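Positive phenol-degradative gene regulator (Ralstonia sp. E2, PDB 5FRY) activates transcription of phenol-degradation genes in response to phenols, which this sensory domain binds, and probably uses ATP in another domain to do so. Local coordinates at residues 49-52 / 53-57; 65-68 / 69-72; 132-135 / 136-140. One frame throughout, in Å; residues are numbered along the deposited sequence.

Interaction 1: residues 49-52 / 53-57; sequences ALRK and ELVDT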
# COMPACT_ATOMS: atom_id res chain seq x y z
N ALA A 49 -3.74 -10.32 0.17
CA ALA A 49 -3.50 -11.24 1.28
C ALA A 49 -4.11 -10.71 2.58
O ALA A 49 -4.88 -11.41 3.25
CB ALA A 49 -2.01 -11.49 1.46
N LEU A 50 -3.79 -9.47 2.93
CA LEU A 50 -4.36 -8.87 4.14
C LEU A 50 -5.88 -8.77 4.06
O LEU A 50 -6.55 -8.94 5.06
CB LEU A 50 -3.77 -7.48 4.40
CG LEU A 50 -4.45 -6.68 5.51
CD1 LEU A 50 -4.17 -7.26 6.90
CD2 LEU A 50 -4.04 -5.21 5.44
N ARG A 51 -6.41 -8.50 2.87
CA ARG A 51 -7.86 -8.40 2.68
C ARG A 51 -8.55 -9.72 2.99
O ARG A 51 -9.61 -9.75 3.61
CB ARG A 51 -8.21 -8.00 1.25
CG ARG A 51 -9.71 -8.09 0.99
CD ARG A 51 -10.08 -7.79 -0.43
NE ARG A 51 -9.95 -6.37 -0.70
CZ ARG A 51 -10.90 -5.61 -1.22
NH1 ARG A 51 -12.09 -6.11 -1.55
NH2 ARG A 51 -10.64 -4.32 -1.40
N LYS A 52 -7.94 -10.80 2.52
CA LYS A 52 -8.43 -12.14 2.75
C LYS A 52 -8.48 -12.49 4.23
O LYS A 52 -9.48 -13.02 4.72
CB LYS A 52 -7.57 -13.15 2.02
CG LYS A 52 -8.00 -14.58 2.27
CD LYS A 52 -8.08 -15.35 0.98
CE LYS A 52 -8.47 -16.79 1.24
NZ LYS A 52 -7.91 -17.68 0.18
N GLU A 53 -7.40 -12.20 4.95
CA GLU A 53 -7.36 -12.44 6.39
C GLU A 53 -8.36 -11.58 7.15
O GLU A 53 -8.97 -12.05 8.11
CB GLU A 53 -5.95 -12.19 6.93
CG GLU A 53 -4.91 -13.20 6.45
CD GLU A 53 -3.75 -13.35 7.42
OE1 GLU A 53 -4.01 -13.52 8.63
OE2 GLU A 53 -2.58 -13.29 6.98
N LEU A 54 -8.54 -10.33 6.73
CA LEU A 54 -9.49 -9.46 7.41
C LEU A 54 -10.93 -9.90 7.18
O LEU A 54 -11.76 -9.80 8.09
CB LEU A 54 -9.32 -8.00 6.96
CG LEU A 54 -8.07 -7.30 7.50
CD1 LEU A 54 -8.11 -5.85 7.13
CD2 LEU A 54 -7.93 -7.48 9.01
N VAL A 55 -11.24 -10.41 5.99
CA VAL A 55 -12.60 -10.88 5.72
C VAL A 55 -12.85 -12.15 6.51
O VAL A 55 -13.75 -12.21 7.36
CB VAL A 55 -12.84 -11.14 4.22
CG1 VAL A 55 -14.19 -11.82 4.01
CG2 VAL A 55 -12.75 -9.84 3.43
N ASP A 56 -12.03 -13.16 6.23
CA ASP A 56 -12.06 -14.46 6.90
C ASP A 56 -12.19 -14.39 8.42
O ASP A 56 -12.82 -15.25 9.03
CB ASP A 56 -10.81 -15.27 6.54
CG ASP A 56 -10.85 -15.79 5.11
OD1 ASP A 56 -11.96 -15.97 4.57
OD2 ASP A 56 -9.76 -16.03 4.53
N THR A 57 -11.59 -13.38 9.06
CA THR A 57 -11.67 -13.32 10.52
C THR A 57 -12.59 -12.22 11.05
O THR A 57 -13.12 -12.33 12.15
CB THR A 57 -10.28 -13.14 11.16
OG1 THR A 57 -9.43 -14.24 10.83
CG2 THR A 57 -10.39 -13.00 12.67
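Helix 44-58 carries part of the dimer interface, and one turn of it sets Leu50 against Leu54. Leu50 CD1 lies 3.9 Å from Leu54 CG. Leu50 CG stands opposite its own backbone N (chi1 171°), while Leu54 CG stands opposite the carbonyl carbon (chi1 -73°). The two side chains meet at a slant, methyl CD1 of Leu50 resting on the branch carbon CG of Leu54. Both go on to the second subunit, Leu50 on Met70 and Leu54 on Leu54 of that chain.

The backbone of the turn is regular. Glu53 N bonds to Ala49 O at 3.1 Å, and Leu54 N bonds to Leu50 O at 2.9 Å. Val55 N and Asp56 N bond in the same way to Arg51 O and Lys52 O. The Glu53 carboxylate reaches across the interface, OE2 forming a salt bridge with Arg69 NE of the second subunit.

Lys52 and Asp56 meet differently. Lys52 CG lies 3.2 Å from Asp56 OD2, and the methylene chain does the touching. Asp56 OD2 is also 3.0 Å from Lys52 O; two acceptors this close are probably unfavourable. Lys52 NZ stays 5.0 Å from Asp56 OD2, so the charges form no salt bridge and probably attract only at longer range.

Interaction 2: residues 65-68 / 69-72; sequences GLFM and RMGF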
# COMPACT_ATOMS: atom_id res chain seq x y z
N GLY A 65 -15.47 -1.80 5.82
CA GLY A 65 -15.37 -0.54 6.55
C GLY A 65 -13.93 -0.07 6.63
O GLY A 65 -13.63 1.08 6.31
N LEU A 66 -13.04 -0.98 7.02
CA LEU A 66 -11.60 -0.70 7.12
C LEU A 66 -11.01 -0.21 5.78
O LEU A 66 -10.30 0.79 5.75
CB LEU A 66 -10.86 -1.93 7.63
CG LEU A 66 -11.10 -2.39 9.08
CD1 LEU A 66 -10.48 -3.75 9.36
CD2 LEU A 66 -10.53 -1.38 10.05
N PHE A 67 -11.30 -0.91 4.68
CA PHE A 67 -10.79 -0.48 3.37
C PHE A 67 -11.40 0.83 2.86
O PHE A 67 -10.70 1.67 2.28
CB PHE A 67 -10.99 -1.61 2.34
CG PHE A 67 -9.92 -2.65 2.40
CD1 PHE A 67 -8.69 -2.43 1.80
CD2 PHE A 67 -10.12 -3.84 3.09
CE1 PHE A 67 -7.67 -3.40 1.87
CE2 PHE A 67 -9.11 -4.82 3.16
CZ PHE A 67 -7.89 -4.59 2.55
N MET A 68 -12.69 1.02 3.07
CA MET A 68 -13.28 2.29 2.68
C MET A 68 -12.63 3.44 3.44
O MET A 68 -12.29 4.47 2.85
CB MET A 68 -14.79 2.28 2.90
CG MET A 68 -15.53 1.21 2.10
SD MET A 68 -17.28 1.20 2.55
CE MET A 68 -17.61 2.96 2.57
N ARG A 69 -12.43 3.28 4.74
CA ARG A 69 -11.81 4.34 5.53
C ARG A 69 -10.34 4.58 5.13
O ARG A 69 -9.88 5.72 5.17
CB ARG A 69 -11.94 4.05 7.03
CG ARG A 69 -13.41 4.07 7.53
CD ARG A 69 -13.57 3.94 9.05
NE ARG A 69 -13.19 2.63 9.58
CZ ARG A 69 -13.96 1.54 9.56
NH1 ARG A 69 -15.17 1.58 9.03
NH2 ARG A 69 -13.50 0.40 10.05
N MET A 70 -9.64 3.55 4.69
CA MET A 70 -8.25 3.72 4.25
C MET A 70 -8.27 4.53 2.95
O MET A 70 -7.46 5.45 2.77
CB MET A 70 -7.54 2.36 4.05
CG MET A 70 -6.10 2.53 3.76
SD MET A 70 -5.04 1.04 3.87
CE MET A 70 -5.88 -0.02 2.77
N GLY A 71 -9.21 4.20 2.06
CA GLY A 71 -9.39 4.95 0.83
C GLY A 71 -9.69 6.41 1.12
O GLY A 71 -9.13 7.32 0.50
N PHE A 72 -10.59 6.63 2.06
CA PHE A 72 -10.99 7.98 2.50
C PHE A 72 -9.78 8.82 2.97
O PHE A 72 -9.58 9.94 2.52
CB PHE A 72 -12.06 7.87 3.59
CG PHE A 72 -12.73 9.21 3.94
CD1 PHE A 72 -12.13 10.11 4.80
CD2 PHE A 72 -13.95 9.54 3.38
CE1 PHE A 72 -12.75 11.32 5.09
CE2 PHE A 72 -14.58 10.73 3.67
CZ PHE A 72 -13.97 11.62 4.54
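The guanidinium of Arg69 lies flat against the backbone of Gly65, one turn back on helix 60-84. Gly65 O sits 3.1 Å above the guanidinium plane, nearer the border of the group than its centre. Leu66 N lies over the same group, 3.4 Å from Arg69 NH2, but both are donors and no bond joins them. Arg69 NH1 is 3.2 Å from Gly65 O, but the angle is too poor for a hydrogen bond. The hydrogen bonds of the group go elsewhere: NH1 donates to Leu204 O, and NE turns to the second subunit. A bend at chi3 (-68°) folds the end of the chain back over Gly65, which has no side chain of its own. Arg69 NH2 also comes within 3.5 Å of Leu66 CD2.

The second flat group is the Phe67 ring. Met70 CE approaches it obliquely and lies 3.8 Å from Phe67 CD1. The two side chains travel together in one direction. The ring also makes a cation-pi contact with Arg51 and packs on Trp152 and Met153 of helix 152-166.

Backbone bonds of the helix underlie both contacts. Arg69 N donates to Gly65 O at 3.0 Å, and Gly71 N donates to Phe67 O at 2.9 Å.

Gly65 O thus serves the helix through Arg69 N. Its closeness to the arginine face probably adds electrostatic attraction, while the directed bonds of Arg69 tie the helix to the C-terminal loop and the other subunit.

Interaction 3: residues 132-135 / 136-140; sequences DSFE and GDVHR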
# COMPACT_ATOMS: atom_id res chain seq x y z
N ASP A 132 -9.80 -1.28 -15.33
CA ASP A 132 -8.65 -1.97 -14.76
C ASP A 132 -8.48 -1.62 -13.29
O ASP A 132 -7.36 -1.46 -12.82
CB ASP A 132 -7.37 -1.61 -15.52
CG ASP A 132 -7.41 -2.08 -16.96
OD1 ASP A 132 -8.06 -3.11 -17.25
OD2 ASP A 132 -6.78 -1.40 -17.81
N SER A 133 -9.60 -1.49 -12.57
CA SER A 133 -9.53 -1.22 -11.15
C SER A 133 -8.72 -2.34 -10.51
O SER A 133 -8.94 -3.52 -10.79
CB SER A 133 -10.93 -1.12 -10.53
OG SER A 133 -11.43 -2.40 -10.21
N PHE A 134 -7.74 -1.98 -9.69
CA PHE A 134 -6.87 -3.00 -9.12
C PHE A 134 -7.64 -3.79 -8.08
O PHE A 134 -7.43 -4.98 -7.89
CB PHE A 134 -5.64 -2.38 -8.48
CG PHE A 134 -5.81 -2.08 -7.03
CD1 PHE A 134 -6.45 -0.92 -6.62
CD2 PHE A 134 -5.39 -2.99 -6.07
CE1 PHE A 134 -6.64 -0.66 -5.28
CE2 PHE A 134 -5.58 -2.73 -4.72
CZ PHE A 134 -6.21 -1.57 -4.32
N GLU A 135 -8.55 -3.12 -7.38
CA GLU A 135 -9.15 -3.70 -6.20
C GLU A 135 -10.13 -4.81 -6.58
O GLU A 135 -10.20 -5.87 -5.92
CB GLU A 135 -9.84 -2.61 -5.38
CG GLU A 135 -10.18 -3.05 -3.99
CD GLU A 135 -10.68 -1.89 -3.17
OE1 GLU A 135 -10.88 -0.82 -3.77
OE2 GLU A 135 -10.90 -2.07 -1.95
N GLY A 136 -10.85 -4.58 -7.68
CA GLY A 136 -11.79 -5.57 -8.19
C GLY A 136 -11.02 -6.77 -8.73
O GLY A 136 -11.41 -7.92 -8.52
N ASP A 137 -9.92 -6.49 -9.42
CA ASP A 137 -8.97 -7.52 -9.87
C ASP A 137 -8.48 -8.40 -8.73
O ASP A 137 -8.45 -9.62 -8.86
CB ASP A 137 -7.77 -6.86 -10.55
CG ASP A 137 -8.00 -6.56 -12.01
OD1 ASP A 137 -9.18 -6.43 -12.41
OD2 ASP A 137 -7.01 -6.45 -12.76
N VAL A 138 -8.07 -7.79 -7.61
CA VAL A 138 -7.48 -8.55 -6.51
C VAL A 138 -8.53 -9.34 -5.76
O VAL A 138 -8.30 -10.49 -5.38
CB VAL A 138 -6.74 -7.65 -5.50
CG1 VAL A 138 -6.06 -8.52 -4.44
CG2 VAL A 138 -5.71 -6.78 -6.20
N HIS A 139 -9.69 -8.73 -5.54
CA HIS A 139 -10.79 -9.44 -4.90
C HIS A 139 -11.12 -10.71 -5.66
O HIS A 139 -11.30 -11.77 -5.07
CB HIS A 139 -12.04 -8.58 -4.82
CG HIS A 139 -13.16 -9.24 -4.08
ND1 HIS A 139 -13.28 -9.17 -2.71
CD2 HIS A 139 -14.17 -10.03 -4.51
CE1 HIS A 139 -14.34 -9.86 -2.33
NE2 HIS A 139 -14.89 -10.40 -3.41
N ARG A 140 -11.23 -10.57 -6.98
CA ARG A 140 -11.66 -11.67 -7.84
C ARG A 140 -10.70 -12.85 -7.72
O ARG A 140 -11.10 -14.01 -7.83
CB ARG A 140 -11.75 -11.22 -9.29
CG ARG A 140 -13.16 -11.28 -9.87
CD ARG A 140 -13.13 -11.29 -11.38
NE ARG A 140 -12.34 -12.40 -11.89
CZ ARG A 140 -12.83 -13.61 -12.15
NH1 ARG A 140 -14.11 -13.86 -11.96
NH2 ARG A 140 -12.03 -14.57 -12.61
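Ser133 caps the N terminus of helix 134-143 in the V4R domain. Its OG accepts from Gly136 N in a weak bond of 3.4 Å, with an N-H...O angle of 145°. With chi1 at 84°, OG is turned back toward Gly136 N. The cap sits beside the metal site: the side chain of Ser133 touches the zinc ligand Cys151 and is about 4 Å from the zinc ion at the nearest atoms.

Three main-chain bonds follow the cap. Asp137 N reaches Ser133 O in another weak bond. Val138 N donates to Phe134 O at 2.9 Å, and His139 N donates to Glu135 O at the same length.

The two acidic groups differ. Asp137 is exposed. Its OD1 is 3.3 Å from Ser133 O; both are acceptors, so no hydrogen bond joins them. Asp137 OD2 makes a long, weak ion pair with Arg38 of the second subunit. Glu135 turns inward. Its OE2 pairs with Arg51 NH2 and accepts from Met153 N, and OE1 accepts from Gln154 N. The two amide bonds, one to each oxygen, probably hold the rotation of the carboxylate.

The apolar contact across the turn is between Phe134 and Val138. Val138 CG2 approaches the ring obliquely, 3.8 Å from Phe134 CD2. CB of the neighbouring Glu135 lies over one face of the ring. The same methyl, Val138 CG2, lies just 3.0 Å from Phe134 O.

From the N terminus, interaction 1 comes first, on helix 44-58. Interaction 2 follows on helix 60-84, the next helix, and interaction 3 comes later, at the start of helix 134-143 after strand 123-131. Each is local to one helix and closes no long loop. The three follow in series, without nesting or crossing. Their side chains join them in space. Leu54 CD1 packs on Leu66 CD1 at 3.9 Å, which links interactions 1 and 2. Arg51 NH1 reaches His139 ND1 of interaction 3 in a weak hydrogen bond. Interactions 2 and 3 do not touch each other, but residues 49-57 touch both. Here the activator of aromatic catabolism region meets the V4R domain, and all three contacts border the second subunit.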